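PDB 5X7L: TsrD from Streptomyces laurentii, which belongs to the SnoaL-like polyketide cyclase family of the NTF2 clan, small proteins in which a strongly curved antiparallel sheet packs against helices. Local coordinates for residues Pro91-Ile95 / Leu129-Ala135. Residues are numbered along the deposited sequence; the frame is centred on the assembly and turned at random.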
ATOM      1  N   PRO B  91      14.905 -11.500 -14.452  1.00 18.27           N
ATOM      2  CA  PRO B  91      14.146 -12.000 -13.304  1.00 18.09           C
ATOM      3  C   PRO B  91      13.685 -10.874 -12.388  1.00 17.82           C
ATOM      4  O   PRO B  91      14.454  -9.952 -12.109  1.00 19.27           O
ATOM      5  CB  PRO B  91      15.151 -12.905 -12.578  1.00 19.89           C
ATOM      6  CG  PRO B  91      16.174 -13.248 -13.606  1.00 20.91           C
ATOM      7  CD  PRO B  91      16.273 -12.041 -14.486  1.00 19.27           C
ATOM      8  N   ILE B  92      12.436 -10.946 -11.944  1.00 16.92           N
ATOM      9  CA  ILE B  92      11.879  -9.965 -11.020  1.00 17.77           C
ATOM     10  C   ILE B  92      11.261 -10.692  -9.835  1.00 18.91           C
ATOM     11  O   ILE B  92      10.274 -11.408  -9.996  1.00 19.74           O
ATOM     12  CB  ILE B  92      10.800  -9.087 -11.690  1.00 17.81           C
ATOM     13  CG1 ILE B  92      11.417  -8.221 -12.793  1.00 18.02           C
ATOM     14  CG2 ILE B  92      10.103  -8.215 -10.647  1.00 18.32           C
ATOM     15  CD1 ILE B  92      10.400  -7.464 -13.623  1.00 18.04           C
ATOM     16  N   LEU B  93      11.851 -10.510  -8.654  1.00 21.19           N
ATOM     17  CA  LEU B  93      11.305 -11.046  -7.406  1.00 23.82           C
ATOM     18  C   LEU B  93      10.926 -12.526  -7.510  1.00 24.62           C
ATOM     19  O   LEU B  93       9.847 -12.935  -7.080  1.00 26.54           O
ATOM     20  CB  LEU B  93      10.090 -10.220  -6.968  1.00 26.13           C
ATOM     21  CG  LEU B  93      10.337  -8.714  -6.826  1.00 27.03           C
ATOM     22  CD1 LEU B  93       9.027  -7.978  -6.596  1.00 27.19           C
ATOM     23  CD2 LEU B  93      11.326  -8.415  -5.705  1.00 27.49           C
ATOM     24  N   GLY B  94      11.818 -13.318  -8.099  1.00 23.69           N
ATOM     25  CA  GLY B  94      11.606 -14.754  -8.230  1.00 25.36           C
ATOM     26  C   GLY B  94      10.858 -15.187  -9.481  1.00 24.18           C
ATOM     27  O   GLY B  94      10.715 -16.382  -9.732  1.00 27.22           O
ATOM     28  N   ILE B  95      10.380 -14.220 -10.262  1.00 20.25           N
ATOM     29  CA  ILE B  95       9.660 -14.500 -11.504  1.00 18.73           C
ATOM     30  C   ILE B  95      10.640 -14.515 -12.673  1.00 17.74           C
ATOM     31  O   ILE B  95      11.270 -13.499 -12.955  1.00 17.64           O
ATOM     32  CB  ILE B  95       8.574 -13.437 -11.791  1.00 19.13           C
ATOM     33  CG1 ILE B  95       7.625 -13.281 -10.596  1.00 20.30           C
ATOM     34  CG2 ILE B  95       7.801 -13.794 -13.058  1.00 20.74           C
ATOM     35  CD1 ILE B  95       6.760 -12.037 -10.665  1.00 20.55           C
ATOM     36  N   LEU B 129       1.350  -8.474 -10.175  1.00 13.84           N
ATOM     37  CA  LEU B 129       2.601  -8.599 -10.917  1.00 14.46           C
ATOM     38  C   LEU B 129       2.832 -10.046 -11.361  1.00 14.76           C
ATOM     39  O   LEU B 129       3.161 -10.303 -12.522  1.00 15.30           O
ATOM     40  CB  LEU B 129       3.778  -8.106 -10.072  1.00 14.07           C
ATOM     41  CG  LEU B 129       5.126  -8.017 -10.787  1.00 14.35           C
ATOM     42  CD1 LEU B 129       5.095  -6.966 -11.889  1.00 15.77           C
ATOM     43  CD2 LEU B 129       6.234  -7.727  -9.784  1.00 16.59           C
ATOM     44  N   HIS B 130       2.646 -10.984 -10.437  1.00 15.10           N
ATOM     45  CA  HIS B 130       2.778 -12.408 -10.750  1.00 16.09           C
ATOM     46  C   HIS B 130       1.808 -12.851 -11.836  1.00 16.92           C
ATOM     47  O   HIS B 130       2.177 -13.601 -12.740  1.00 18.11           O
ATOM     48  CB  HIS B 130       2.565 -13.256  -9.497  1.00 17.12           C
ATOM     49  CG  HIS B 130       3.789 -13.391  -8.648  1.00 17.80           C
ATOM     50  ND1 HIS B 130       4.309 -12.346  -7.917  1.00 17.93           N
ATOM     51  CD2 HIS B 130       4.599 -14.452  -8.420  1.00 19.55           C
ATOM     52  CE1 HIS B 130       5.385 -12.759  -7.271  1.00 19.54           C
ATOM     53  NE2 HIS B 130       5.583 -14.031  -7.560  1.00 20.93           N
ATOM     54  N   ARG B 131       0.567 -12.386 -11.744  1.00 16.62           N
ATOM     55  CA  ARG B 131      -0.445 -12.744 -12.734  1.00 18.77           C
ATOM     56  C   ARG B 131      -0.117 -12.181 -14.112  1.00 17.73           C
ATOM     57  O   ARG B 131      -0.222 -12.886 -15.114  1.00 19.36           O
ATOM     58  CB  ARG B 131      -1.828 -12.288 -12.273  1.00 22.36           C
ATOM     59  CG  ARG B 131      -2.431 -13.257 -11.274  1.00 26.62           C
ATOM     60  CD  ARG B 131      -3.718 -12.749 -10.661  1.00 30.44           C
ATOM     61  NE  ARG B 131      -4.267 -13.725  -9.722  1.00 33.73           N
ATOM     62  CZ  ARG B 131      -5.148 -13.444  -8.767  1.00 34.75           C
ATOM     63  NH1 ARG B 131      -5.594 -12.203  -8.604  1.00 36.31           N
ATOM     64  NH2 ARG B 131      -5.583 -14.409  -7.965  1.00 35.13           N
ATOM     65  N   GLN B 132       0.299 -10.922 -14.162  1.00 16.19           N
ATOM     66  CA  GLN B 132       0.621 -10.286 -15.434  1.00 16.24           C
ATOM     67  C   GLN B 132       1.851 -10.899 -16.095  1.00 17.02           C
ATOM     68  O   GLN B 132       1.921 -10.987 -17.323  1.00 18.19           O
ATOM     69  CB  GLN B 132       0.832  -8.791 -15.237  1.00 16.18           C
ATOM     70  CG  GLN B 132      -0.428  -8.054 -14.843  1.00 16.23           C
ATOM     71  CD  GLN B 132      -0.140  -6.629 -14.439  1.00 17.03           C
ATOM     72  OE1 GLN B 132       0.778  -6.011 -14.959  1.00 19.87           O
ATOM     73  NE2 GLN B 132      -0.912  -6.104 -13.501  1.00 17.64           N
ATOM     74  N   LEU B 133       2.816 -11.327 -15.289  1.00 16.39           N
ATOM     75  CA  LEU B 133       4.063 -11.863 -15.828  1.00 18.32           C
ATOM     76  C   LEU B 133       4.030 -13.382 -16.006  1.00 20.57           C
ATOM     77  O   LEU B 133       5.056 -14.001 -16.296  1.00 22.35           O
ATOM     78  CB  LEU B 133       5.240 -11.433 -14.951  1.00 18.35           C
ATOM     79  CG  LEU B 133       5.453  -9.915 -14.905  1.00 16.77           C
ATOM     80  CD1 LEU B 133       6.646  -9.567 -14.028  1.00 18.01           C
ATOM     81  CD2 LEU B 133       5.619  -9.319 -16.301  1.00 16.79           C
ATOM     82  N   GLY B 134       2.846 -13.969 -15.852  1.00 21.99           N
ATOM     83  CA  GLY B 134       2.615 -15.367 -16.202  1.00 23.73           C
ATOM     84  C   GLY B 134       3.064 -16.379 -15.168  1.00 25.34           C
ATOM     85  O   GLY B 134       3.163 -17.570 -15.467  1.00 26.79           O
ATOM     86  N   ALA B 135       3.329 -15.913 -13.951  1.00 27.08           N
ATOM     87  CA  ALA B 135       3.799 -16.784 -12.876  1.00 28.05           C
ATOM     88  C   ALA B 135       2.643 -17.430 -12.115  1.00 30.29           C
ATOM     89  O   ALA B 135       2.835 -18.430 -11.423  1.00 32.39           O
ATOM     90  CB  ALA B 135       4.686 -16.005 -11.920  1.00 27.79           C
TER
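Ile95 at the end of a tight turn faces Ala135 just past the end of a helix, the two CA atoms 6.4 Å apart. Ile92 to Ile95 form a type I' beta turn, closed by reciprocal backbone bonds, Ile95 N to Ile92 O and Ile92 N to Ile95 O. On the other segment, helix 126-132 ends in a Schellman motif: Ala135 N reaches back to His130 O (2.9 Å), Gly134 N bonds weakly to Arg131 O, and Gly134 takes the positive phi of 81° at the C-prime position. No hydrogen bond links the segments; the contact is made by side chains. In this NTF2-like fold it joins the loop between strands 77-88 and 101-113 to the C-terminal helix that follows the last strand of the sheet. Ile95 carries the largest share of the contact: its CD1 sits over the centre of one face of the His130 ring, 3.6 Å from the centroid and 7° off the normal, a CH-pi contact, while CG1 lies 3.7 Å from NE2 of the same ring. His130 ND1 hydrogen-bonds to Leu126 O, one turn earlier in the helix, which limits rotation of the ring. Chi1 of -54° sets CG1 of Ile95 beside the backbone N, toward the ring, and CG2 anti to that N, where it touches both Leu133 CB and Ala135 CB, 4.0 Å from each. Ile92 CG2 meets Leu129 CD2 at 4.0 Å, the two side chains crossing at about a right angle, and Leu93 CD1 approaches the same methyl more loosely, at 4.2 Å. Beyond the contact, Ile92 also packs on Trp57 and Thr60 of helix 47-60, Leu129 and Leu133 both rest on Phe102 of strand 101-113, and His130 packs on Leu127 of the second subunit.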